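Local coordinates for glucose dehydrogenase (Serratia sp. FS14, PDB 7CGZ), which belongs to the glucose/sorbosone dehydrogenase family and folds as a beta-propeller of antiparallel sheets, at residues Pro2-Leu7 and Lys340-Gly345; Gly288-Lys293 and Gly316-Glu321. All coordinates share one frame; numbering follows the deposited sequence.

Interaction 1: residues Pro2-Leu7 and Lys340-Gly345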
loop_
_atom_site.group_PDB
_atom_site.type_symbol
_atom_site.label_atom_id
_atom_site.label_comp_id
_atom_site.label_asym_id
_atom_site.label_seq_id
_atom_site.Cartn_x
_atom_site.Cartn_y
_atom_site.Cartn_z
ATOM N N PRO B 2 -13.698 -3.707 8.672
ATOM C CA PRO B 2 -13.279 -4.803 9.560
ATOM C C PRO B 2 -13.349 -4.459 11.052
ATOM O O PRO B 2 -13.239 -3.292 11.440
ATOM C CB PRO B 2 -11.823 -5.054 9.142
ATOM C CG PRO B 2 -11.381 -3.752 8.529
ATOM C CD PRO B 2 -12.594 -3.242 7.816
ATOM N N THR B 3 -13.535 -5.488 11.877
ATOM C CA THR B 3 -13.548 -5.360 13.326
ATOM C C THR B 3 -12.173 -5.710 13.872
ATOM O O THR B 3 -11.548 -6.672 13.423
ATOM C CB THR B 3 -14.612 -6.274 13.938
ATOM O OG1 THR B 3 -14.205 -7.646 13.805
ATOM C CG2 THR B 3 -15.950 -6.084 13.223
ATOM N N VAL B 4 -11.685 -4.905 14.805
ATOM C CA VAL B 4 -10.392 -5.141 15.439
ATOM C C VAL B 4 -10.576 -5.082 16.943
ATOM O O VAL B 4 -11.163 -4.128 17.464
ATOM C CB VAL B 4 -9.335 -4.112 14.995
ATOM C CG1 VAL B 4 -8.053 -4.281 15.802
ATOM C CG2 VAL B 4 -9.066 -4.258 13.528
ATOM N N SER B 5 -10.071 -6.093 17.637
ATOM C CA SER B 5 -10.002 -6.085 19.088
ATOM C C SER B 5 -8.556 -6.323 19.498
ATOM O O SER B 5 -7.915 -7.261 19.005
ATOM C CB SER B 5 -10.925 -7.148 19.682
ATOM O OG SER B 5 -10.433 -7.603 20.927
ATOM N N GLN B 6 -8.036 -5.469 20.376
ATOM C CA GLN B 6 -6.678 -5.653 20.875
ATOM C C GLN B 6 -6.712 -6.640 22.039
ATOM O O GLN B 6 -7.377 -6.387 23.047
ATOM C CB GLN B 6 -6.081 -4.310 21.288
ATOM C CG GLN B 6 -4.804 -4.409 22.112
ATOM C CD GLN B 6 -4.139 -3.061 22.278
ATOM O OE1 GLN B 6 -4.166 -2.244 21.377
ATOM N NE2 GLN B 6 -3.544 -2.825 23.437
ATOM N N LEU B 7 -6.027 -7.779 21.898
ATOM C CA LEU B 7 -6.059 -8.809 22.933
ATOM C C LEU B 7 -4.930 -8.673 23.943
ATOM O O LEU B 7 -5.084 -9.109 25.092
ATOM C CB LEU B 7 -6.009 -10.203 22.300
ATOM C CG LEU B 7 -7.186 -10.540 21.386
ATOM C CD1 LEU B 7 -7.163 -11.998 20.972
ATOM C CD2 LEU B 7 -8.509 -10.182 22.054
ATOM N N LYS B 340 1.529 -5.782 19.768
ATOM C CA LYS B 340 0.165 -6.128 20.138
ATOM C C LYS B 340 -0.278 -7.412 19.453
ATOM O O LYS B 340 0.201 -7.761 18.373
ATOM C CB LYS B 340 -0.805 -4.994 19.768
ATOM C CG LYS B 340 -0.256 -3.598 20.114
ATOM C CD LYS B 340 -1.337 -2.548 20.182
ATOM C CE LYS B 340 -0.962 -1.434 21.160
ATOM N NZ LYS B 340 0.360 -0.829 20.803
ATOM N N LEU B 341 -1.211 -8.104 20.092
ATOM C CA LEU B 341 -1.928 -9.217 19.493
ATOM C C LEU B 341 -3.329 -8.731 19.159
ATOM O O LEU B 341 -4.061 -8.287 20.047
ATOM C CB LEU B 341 -1.963 -10.417 20.442
ATOM C CG LEU B 341 -3.005 -11.505 20.190
ATOM C CD1 LEU B 341 -2.702 -12.260 18.887
ATOM C CD2 LEU B 341 -3.038 -12.468 21.377
ATOM N N LEU B 342 -3.696 -8.797 17.884
ATOM C CA LEU B 342 -4.975 -8.279 17.422
ATOM C C LEU B 342 -5.857 -9.402 16.898
ATOM O O LEU B 342 -5.375 -10.347 16.260
ATOM C CB LEU B 342 -4.790 -7.223 16.317
ATOM C CG LEU B 342 -3.891 -6.015 16.603
ATOM C CD1 LEU B 342 -3.734 -5.146 15.359
ATOM C CD2 LEU B 342 -4.441 -5.186 17.762
ATOM N N LYS B 343 -7.153 -9.278 17.159
ATOM C CA LYS B 343 -8.169 -10.172 16.626
ATOM C C LYS B 343 -9.008 -9.387 15.628
ATOM O O LYS B 343 -9.479 -8.286 15.940
ATOM C CB LYS B 343 -9.024 -10.737 17.763
ATOM C CG LYS B 343 -10.007 -11.809 17.361
ATOM C CD LYS B 343 -10.774 -12.276 18.591
ATOM C CE LYS B 343 -12.117 -12.864 18.233
ATOM N NZ LYS B 343 -13.098 -12.653 19.322
ATOM N N VAL B 344 -9.161 -9.931 14.417
ATOM C CA VAL B 344 -9.698 -9.187 13.284
ATOM C C VAL B 344 -10.799 -10.005 12.623
ATOM O O VAL B 344 -10.596 -11.181 12.294
ATOM C CB VAL B 344 -8.589 -8.841 12.267
ATOM C CG1 VAL B 344 -9.141 -8.004 11.114
ATOM C CG2 VAL B 344 -7.425 -8.121 12.957
ATOM N N GLY B 345 -11.966 -9.382 12.432
ATOM C CA GLY B 345 -13.057 -9.983 11.692
ATOM C C GLY B 345 -13.543 -9.072 10.572
ATOM O O GLY B 345 -13.077 -7.940 10.415
#
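The closing seam of the beta-propeller is formed here: Thr3 to Leu7, from the first strand of the chain, pair antiparallel with Leu341 to Gly345 of the last strand, at 151° between the strand directions. This is the "velcro" closure known from propeller folds, in which an N-terminal strand completes a blade otherwise built from the C-terminal end. Ser5 and Lys343 form the central hydrogen-bonded pair, with Ser5 N to Lys343 O and Lys343 N to Ser5 O both 2.8 Å; the second bond is almost straight (174° at the hydrogen), and both donors lie in the carbonyl plane. Leu7 N meets Leu341 O head-on at 2.7 Å. At the other end, Thr3 and Gly345 exchange backbone bonds, and Thr3 OG1, turned between its own N and carbonyl carbon (chi1 70°), adds a weak third link to Gly345 N at 3.1 Å.

One face carries Val4, Gln6, Leu342 and Val344. Here Leu342 CD2 reaches over to Val4 CG1 (4.2 Å) and also touches Gln6 CA and CB. The extended Gln6 side chain brings its amide against the methylenes of Lys340, with OE1 3.1 Å from Lys340 CD, whereas Lys340 NZ bonds to Asp338 O. Leu7 slants across its neighbours, its CB 3.8 Å from Leu341 CD2 and its CD1 3.9 Å from Lys343 CB; the Lys343 amine makes a cation-pi contact with Tyr329.

Strand 339-345 therefore lies between two partners, strand 3-19 and strand 330-334, the latter bonding Leu342 to Leu332 and Val344 to Leu330. Leu312 and Arg315, from a loop, pack on Val4.

Interaction 2: residues Gly288-Lys293 and Gly316-Glu321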
loop_
_atom_site.group_PDB
_atom_site.type_symbol
_atom_site.label_atom_id
_atom_site.label_comp_id
_atom_site.label_asym_id
_atom_site.label_seq_id
_atom_site.Cartn_x
_atom_site.Cartn_y
_atom_site.Cartn_z
ATOM N N GLY B 288 0.692 -9.779 5.893
ATOM C CA GLY B 288 1.013 -8.539 6.589
ATOM C C GLY B 288 1.967 -7.658 5.798
ATOM O O GLY B 288 2.793 -8.131 5.034
ATOM N N ALA B 289 1.833 -6.343 5.976
ATOM C CA ALA B 289 2.767 -5.375 5.404
ATOM C C ALA B 289 3.455 -4.626 6.535
ATOM O O ALA B 289 2.796 -3.921 7.310
ATOM C CB ALA B 289 2.055 -4.391 4.468
ATOM N N LEU B 290 4.778 -4.774 6.625
ATOM C CA LEU B 290 5.541 -4.052 7.638
ATOM C C LEU B 290 5.720 -2.588 7.243
ATOM O O LEU B 290 5.323 -1.682 7.977
ATOM C CB LEU B 290 6.897 -4.724 7.858
ATOM C CG LEU B 290 6.875 -6.152 8.415
ATOM C CD1 LEU B 290 8.244 -6.784 8.254
ATOM C CD2 LEU B 290 6.447 -6.119 9.883
ATOM N N ALA B 291 6.292 -2.339 6.073
ATOM C CA ALA B 291 6.628 -0.970 5.702
ATOM C C ALA B 291 5.381 -0.124 5.450
ATOM O O ALA B 291 5.337 1.055 5.824
ATOM C CB ALA B 291 7.539 -0.987 4.476
ATOM N N GLN B 292 4.354 -0.692 4.827
ATOM C CA GLN B 292 3.153 0.085 4.546
ATOM C C GLN B 292 2.100 -0.019 5.646
ATOM O O GLN B 292 1.040 0.610 5.524
ATOM C CB GLN B 292 2.556 -0.335 3.197
ATOM C CG GLN B 292 3.365 0.144 1.986
ATOM C CD GLN B 292 2.860 -0.422 0.662
ATOM O OE1 GLN B 292 1.785 -1.023 0.602
ATOM N NE2 GLN B 292 3.640 -0.237 -0.404
ATOM N N LYS B 293 2.372 -0.790 6.707
ATOM C CA LYS B 293 1.552 -0.854 7.925
ATOM C C LYS B 293 0.074 -1.102 7.622
ATOM O O LYS B 293 -0.802 -0.297 7.946
ATOM C CB LYS B 293 1.726 0.408 8.781
ATOM C CG LYS B 293 3.181 0.775 9.006
ATOM C CD LYS B 293 3.377 1.929 9.991
ATOM C CE LYS B 293 4.843 1.978 10.392
ATOM N NZ LYS B 293 5.340 3.316 10.778
ATOM N N GLY B 316 -1.744 2.267 11.595
ATOM C CA GLY B 316 -0.350 2.642 11.751
ATOM C C GLY B 316 0.551 1.598 12.372
ATOM O O GLY B 316 1.596 1.949 12.935
ATOM N N GLU B 317 0.192 0.322 12.282
ATOM C CA GLU B 317 0.935 -0.749 12.931
ATOM C C GLU B 317 1.586 -1.649 11.888
ATOM O O GLU B 317 0.936 -2.048 10.914
ATOM C CB GLU B 317 0.008 -1.557 13.844
ATOM C CG GLU B 317 -0.315 -0.835 15.151
ATOM C CD GLU B 317 -1.606 -1.319 15.791
ATOM O OE1 GLU B 317 -2.374 -2.025 15.103
ATOM O OE2 GLU B 317 -1.861 -0.981 16.976
ATOM N N ARG B 318 2.871 -1.949 12.083
ATOM C CA ARG B 318 3.575 -2.894 11.222
ATOM C C ARG B 318 3.093 -4.305 11.513
ATOM O O ARG B 318 3.249 -4.798 12.633
ATOM C CB ARG B 318 5.079 -2.792 11.440
ATOM C CG ARG B 318 5.512 -1.414 11.867
ATOM C CD ARG B 318 6.936 -1.139 11.449
ATOM N NE ARG B 318 7.790 -2.307 11.617
ATOM C CZ ARG B 318 8.915 -2.490 10.935
ATOM N NH1 ARG B 318 9.301 -1.579 10.047
ATOM N NH2 ARG B 318 9.644 -3.579 11.122
ATOM N N ILE B 319 2.524 -4.963 10.510
ATOM C CA ILE B 319 1.875 -6.257 10.700
ATOM C C ILE B 319 2.909 -7.350 10.439
ATOM O O ILE B 319 3.341 -7.558 9.306
ATOM C CB ILE B 319 0.643 -6.406 9.802
ATOM C CG1 ILE B 319 -0.344 -5.259 10.085
ATOM C CG2 ILE B 319 -0.043 -7.735 10.047
ATOM C CD1 ILE B 319 -0.733 -5.161 11.552
ATOM N N ARG B 320 3.319 -8.035 11.503
ATOM C CA ARG B 320 4.387 -9.024 11.422
ATOM C C ARG B 320 3.859 -10.436 11.194
ATOM O O ARG B 320 4.509 -11.225 10.496
ATOM C CB ARG B 320 5.238 -8.960 12.702
ATOM C CG ARG B 320 6.108 -10.172 12.999
ATOM C CD ARG B 320 7.287 -10.225 12.057
ATOM N NE ARG B 320 8.178 -9.089 12.263
ATOM C CZ ARG B 320 9.213 -8.810 11.480
ATOM N NH1 ARG B 320 9.477 -9.585 10.440
ATOM N NH2 ARG B 320 9.980 -7.756 11.729
ATOM N N GLU B 321 2.680 -10.767 11.727
ATOM C CA GLU B 321 2.205 -12.144 11.711
ATOM C C GLU B 321 0.718 -12.170 11.416
ATOM O O GLU B 321 -0.022 -11.277 11.846
ATOM C CB GLU B 321 2.472 -12.843 13.055
ATOM C CG GLU B 321 1.861 -14.249 13.179
ATOM C CD GLU B 321 2.688 -15.311 12.480
ATOM O OE1 GLU B 321 3.142 -16.281 13.151
ATOM O OE2 GLU B 321 2.881 -15.189 11.249
#
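Leu290 lies against the flat ends of two arginines. Its CB sits 4.3 Å from the plane of the Arg318 guanidinium, over the centre of that face, while its CD1 stands 3.6 Å from the plane of the Arg320 guanidinium, displaced toward the rim. Both guanidinium groups use NH2 for a salt bridge to Asp335 OD2, so one carboxylate probably helps fix the two planes that the leucine packs against. With CG anti to the carbonyl carbon (chi1 -64°), the branched end of Leu290 is carried to Arg320, and CD2 comes 3.5 Å from Ile319 O, a buried carbonyl with no hydrogen-bonding partner in the model.

The contact spans two neighbouring propeller blades, joining the end of strand 284-289 and the turn after it to the start of strand 319-324, the inner strand of the closing blade. A weak bond, Ile319 N to Ala289 O at 3.4 Å, is the backbone link, and Ile319 CG2 rests 3.7 Å from Gly288 CA. Further along, a classic beta bulge sets Arg320 and Glu321 opposite the single residue Leu333.

Lys293, at the end of the turn, runs extended across the other segment: CB is 3.3 Å from Glu317 O, CD 3.4 Å from Gly316 O, and the Lys293 chain crosses that of Arg318, its CE 3.8 Å from Arg318 CG. Val263 of the second subunit packs on Lys293.

Interactions 1 and 2 lie with their centres about 14 Å apart, and both belong in part to the sheet of strands 3-19, 339-345, 330-334 and 319-324. Interaction 1 joins the two ends of the chain, and the segments of interaction 2 fall between those of interaction 1 in sequence. The first completes the last blade at its outer strand, while the second lies closer to the middle of the propeller. Glu317, salt-bridged to Arg315, touches interaction 1 by packing: OE1 lies 3.4 Å from Leu342 CD1 and OE2 3.6 Å from Lys340 CD. The last blade thus meets the N-terminal strand on its outer side and the preceding blade at its inner strand, an arrangement consistent with closure of the propeller ring.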